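Local coordinates for protein polyphosphate kinase (Porphyromonas gingivalis, PDB 2O8R) that probably catalyses the reversible transfer of the terminal phosphate of ATP to a growing chain of polyphosphate, with magnesium as cofactor, at residues Q85-R88 / E89-R93; I295-G298 / N299-L303. The protein carries 3 engineered substitutions. One frame throughout, in Å; residues are numbered along the deposited sequence.

Contact 1: residues Q85-R88 / E89-R93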
# COMPACT_ATOMS: atom_id res chain seq x y z
N GLN A 85 28.32 -25.79 -0.19
CA GLN A 85 29.23 -25.77 -1.32
C GLN A 85 28.50 -26.20 -2.59
O GLN A 85 28.76 -25.67 -3.67
CB GLN A 85 30.41 -26.69 -1.05
CG GLN A 85 31.47 -26.70 -2.13
CD GLN A 85 32.09 -28.07 -2.31
OE1 GLN A 85 31.80 -29.00 -1.55
NE2 GLN A 85 32.95 -28.20 -3.31
N ALA A 86 27.58 -27.14 -2.45
CA ALA A 86 26.79 -27.63 -3.57
C ALA A 86 25.84 -26.57 -4.09
O ALA A 86 25.73 -26.37 -5.31
CB ALA A 86 26.03 -28.89 -3.19
N ILE A 87 25.16 -25.89 -3.17
CA ILE A 87 24.28 -24.78 -3.53
C ILE A 87 25.05 -23.74 -4.34
O ILE A 87 24.68 -23.40 -5.46
CB ILE A 87 23.67 -24.09 -2.28
CG1 ILE A 87 22.72 -25.04 -1.55
CG2 ILE A 87 22.93 -22.80 -2.65
CD1 ILE A 87 22.41 -24.60 -0.16
N ARG A 88 26.15 -23.27 -3.76
CA ARG A 88 26.97 -22.23 -4.36
C ARG A 88 27.43 -22.60 -5.76
O ARG A 88 27.37 -21.79 -6.69
CB ARG A 88 28.17 -21.95 -3.47
CG ARG A 88 29.19 -21.05 -4.09
CD ARG A 88 30.42 -20.87 -3.21
NE ARG A 88 31.32 -19.92 -3.83
CZ ARG A 88 31.36 -18.62 -3.54
NH1 ARG A 88 30.55 -18.12 -2.61
NH2 ARG A 88 32.21 -17.83 -4.17
N GLU A 89 27.86 -23.85 -5.92
CA GLU A 89 28.34 -24.33 -7.20
C GLU A 89 27.23 -24.26 -8.21
O GLU A 89 27.42 -23.79 -9.33
CB GLU A 89 28.89 -25.74 -7.08
CG GLU A 89 30.32 -25.78 -6.54
CD GLU A 89 30.94 -27.17 -6.58
OE1 GLU A 89 30.33 -28.09 -7.18
OE2 GLU A 89 32.04 -27.33 -6.02
N THR A 90 26.05 -24.71 -7.80
CA THR A 90 24.88 -24.73 -8.67
C THR A 90 24.45 -23.32 -9.03
O THR A 90 24.19 -23.03 -10.20
CB THR A 90 23.72 -25.54 -8.06
OG1 THR A 90 23.97 -26.92 -8.28
CG2 THR A 90 22.38 -25.18 -8.69
N VAL A 91 24.40 -22.44 -8.03
CA VAL A 91 23.95 -21.06 -8.25
C VAL A 91 24.87 -20.34 -9.22
O VAL A 91 24.41 -19.69 -10.14
CB VAL A 91 23.80 -20.27 -6.94
CG1 VAL A 91 23.43 -18.83 -7.24
CG2 VAL A 91 22.72 -20.89 -6.07
N ILE A 92 26.18 -20.51 -9.04
CA ILE A 92 27.16 -19.88 -9.94
C ILE A 92 26.93 -20.30 -11.38
O ILE A 92 27.04 -19.49 -12.30
CB ILE A 92 28.61 -20.16 -9.47
CG1 ILE A 92 28.93 -19.32 -8.23
CG2 ILE A 92 29.61 -19.85 -10.58
CD1 ILE A 92 30.21 -19.72 -7.52
N ARG A 93 26.56 -21.57 -11.57
CA ARG A 93 26.27 -22.10 -12.88
C ARG A 93 24.98 -21.49 -13.46
O ARG A 93 24.95 -21.07 -14.62
CB ARG A 93 26.19 -23.63 -12.83
CG ARG A 93 26.14 -24.30 -14.20
CD ARG A 93 25.77 -25.77 -14.14
NE ARG A 93 24.55 -26.03 -13.35
CZ ARG A 93 23.30 -25.90 -13.80
NH1 ARG A 93 23.06 -25.50 -15.04
NH2 ARG A 93 22.29 -26.17 -12.99

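Contact 2: residues I295-G298 / N299-L303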
# COMPACT_ATOMS: atom_id res chain seq x y z
N ILE A 295 29.94 -13.71 -3.89
CA ILE A 295 29.75 -14.32 -5.20
C ILE A 295 29.90 -13.27 -6.28
O ILE A 295 29.08 -12.36 -6.39
CB ILE A 295 28.35 -14.95 -5.34
CG1 ILE A 295 27.89 -15.58 -4.03
CG2 ILE A 295 28.33 -15.95 -6.50
CD1 ILE A 295 26.46 -16.05 -4.05
N ARG A 296 30.95 -13.38 -7.08
CA ARG A 296 31.11 -12.49 -8.21
C ARG A 296 30.14 -12.87 -9.32
O ARG A 296 30.05 -14.03 -9.72
CB ARG A 296 32.55 -12.41 -8.72
CG ARG A 296 33.51 -13.48 -8.21
CD ARG A 296 34.93 -13.16 -8.65
NE ARG A 296 34.96 -12.64 -10.02
CZ ARG A 296 35.04 -13.39 -11.12
NH1 ARG A 296 35.13 -14.72 -11.02
NH2 ARG A 296 35.04 -12.82 -12.31
N SER A 297 29.38 -11.89 -9.80
CA SER A 297 28.40 -12.12 -10.83
C SER A 297 28.49 -11.07 -11.93
O SER A 297 29.51 -10.38 -12.07
CB SER A 297 27.00 -12.15 -10.25
OG SER A 297 26.63 -10.85 -9.85
N GLY A 298 27.42 -10.95 -12.70
CA GLY A 298 27.38 -10.09 -13.87
C GLY A 298 27.30 -8.62 -13.54
O GLY A 298 27.45 -8.20 -12.39
N ASN A 299 27.07 -7.82 -14.58
CA ASN A 299 27.23 -6.38 -14.49
C ASN A 299 26.03 -5.62 -13.90
O ASN A 299 26.18 -4.47 -13.48
CB ASN A 299 27.57 -5.83 -15.86
CG ASN A 299 28.28 -4.53 -15.79
OD1 ASN A 299 27.67 -3.48 -15.95
ND2 ASN A 299 29.58 -4.57 -15.52
N TYR A 300 24.86 -6.26 -13.89
CA TYR A 300 23.66 -5.71 -13.25
C TYR A 300 23.11 -6.68 -12.21
O TYR A 300 22.96 -7.87 -12.50
CB TYR A 300 22.57 -5.39 -14.27
CG TYR A 300 23.02 -4.39 -15.30
CD1 TYR A 300 22.98 -3.03 -15.04
CD2 TYR A 300 23.52 -4.82 -16.54
CE1 TYR A 300 23.41 -2.10 -16.00
CE2 TYR A 300 23.95 -3.91 -17.49
CZ TYR A 300 23.89 -2.56 -17.21
OH TYR A 300 24.32 -1.66 -18.16
N VAL A 301 22.84 -6.18 -11.01
CA VAL A 301 22.33 -7.01 -9.92
C VAL A 301 20.90 -6.64 -9.52
O VAL A 301 20.35 -5.62 -9.95
CB VAL A 301 23.25 -6.98 -8.67
CG1 VAL A 301 24.66 -7.42 -9.03
CG2 VAL A 301 23.26 -5.60 -8.03
N ASN A 302 20.31 -7.48 -8.67
CA ASN A 302 18.94 -7.30 -8.21
C ASN A 302 17.96 -7.29 -9.36
O ASN A 302 17.05 -6.46 -9.42
CB ASN A 302 18.81 -6.02 -7.40
CG ASN A 302 17.88 -6.18 -6.23
OD1 ASN A 302 18.28 -6.71 -5.19
ND2 ASN A 302 16.65 -5.72 -6.39
N LEU A 303 18.13 -8.25 -10.27
CA LEU A 303 17.39 -8.24 -11.51
C LEU A 303 15.94 -8.71 -11.39
O LEU A 303 15.28 -8.90 -12.40
CB LEU A 303 18.13 -9.03 -12.57
CG LEU A 303 19.32 -8.28 -13.15
CD1 LEU A 303 20.07 -9.21 -14.08
CD2 LEU A 303 18.85 -7.05 -13.89

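Contact 1: residues Q85-R88 / E89-R93
Gln-85 and Glu-89 lie side by side on one helix, one turn apart, and point the same way. NE2 of Gln-85 is 3.0 Å from OE2 of Glu-89. The amide and carboxylate planes are almost perpendicular, 84° apart. Glu-89 reaches this place because its CG sits beside the backbone N (chi1 -81°) and the chain then runs on extended. One turn on, Arg-88 and Ile-92 cross at a slant. The methyl CD1 of Ile-92 rests against the aliphatic stem of Arg-88, 3.8 Å from CG. On another side of the helix Ile-87 and Val-91 run alongside each other, with their CG2 methyls 3.9 Å apart. Beneath these pairs is regular alpha-helical bonding, for example Val-91 N to Ile-87 O at 2.8 Å. The guanidinium of Arg-88 reaches strand 294-297, where NH2 donates to the carbonyl O of Ala-294. Thus helix 83-112 meets three neighbours here. Ile-87 and Val-91 pack on helix 35-63, at Phe-52, Val-57, Leu-49 and Tyr-53. Ala-86, Ile-87 and Thr-90 touch helix 13-29. Arg-88 and Ile-92 press on Ile-295 of strand 294-297.

Contact 2: residues I295-G298 / N299-L303
From Ser-297 the chain runs through Gly-298 and bends at Asn-299, so that a methyl of Val-301 reaches toward OG of Ser-297. Residues 295-297 are the end of an extended strand. Gly-298 is still extended, and Asn-299 makes the bend with a helical psi of -18°. Tyr-300 and Val-301 are extended again. The side-chain contact is small: CG1 of Val-301 lies 4.0 Å from OG of Ser-297. CG1 stands beside the backbone N of Val-301 (chi1 -57°), on the side of the serine. The same methyl is 4.4 Å from O of Gly-298. Within 299-303, OD1 of Asn-299 sits 4.0 Å above one face of the Tyr-300 ring, nearer its edge than its centre. The ring also stacks with Phe-208, while Tyr-300 OH is hydrogen-bonded to OD2 of Asp-211 and the backbone O of Tyr-300 accepts a bond from OH of Tyr-99 on helix 83-112. Val-301 packs on Met-270, Ser-231 and Lys-233, and its carbonyl O is bound by Arg-191. The strand 294-297 pairs in parallel with 268-272, through Ile-295 and Ser-297. This is the exit of an edge strand from the mixed six-stranded sheet of the PPK1 middle domain, where the chain leaves the sheet in an irregular loop.

In the fold
Contact 1 and contact 2 belong to different domains of PPK1, the N-terminal and the middle domain, with centres 15 Å apart. They meet directly through Ile-295. Its CG2 is 3.8 Å from CG1 of Ile-92, and its CG1 is 3.9 Å from NH1 of Arg-88. Helix 83-112 thus packs against the edge strand of the middle-domain sheet and joins the two domains. Contact 1 is the nearer to a predicted nucleotide site: the side chain of Val-91 is about 10 Å from that of Asn-48, which is predicted to bind ATP. Contact 2 is remote from the predicted catalytic and nucleotide-binding residues. The side chain of Val-301 is about 5 Å from a bound sulfate, which probably came from the crystallisation medium.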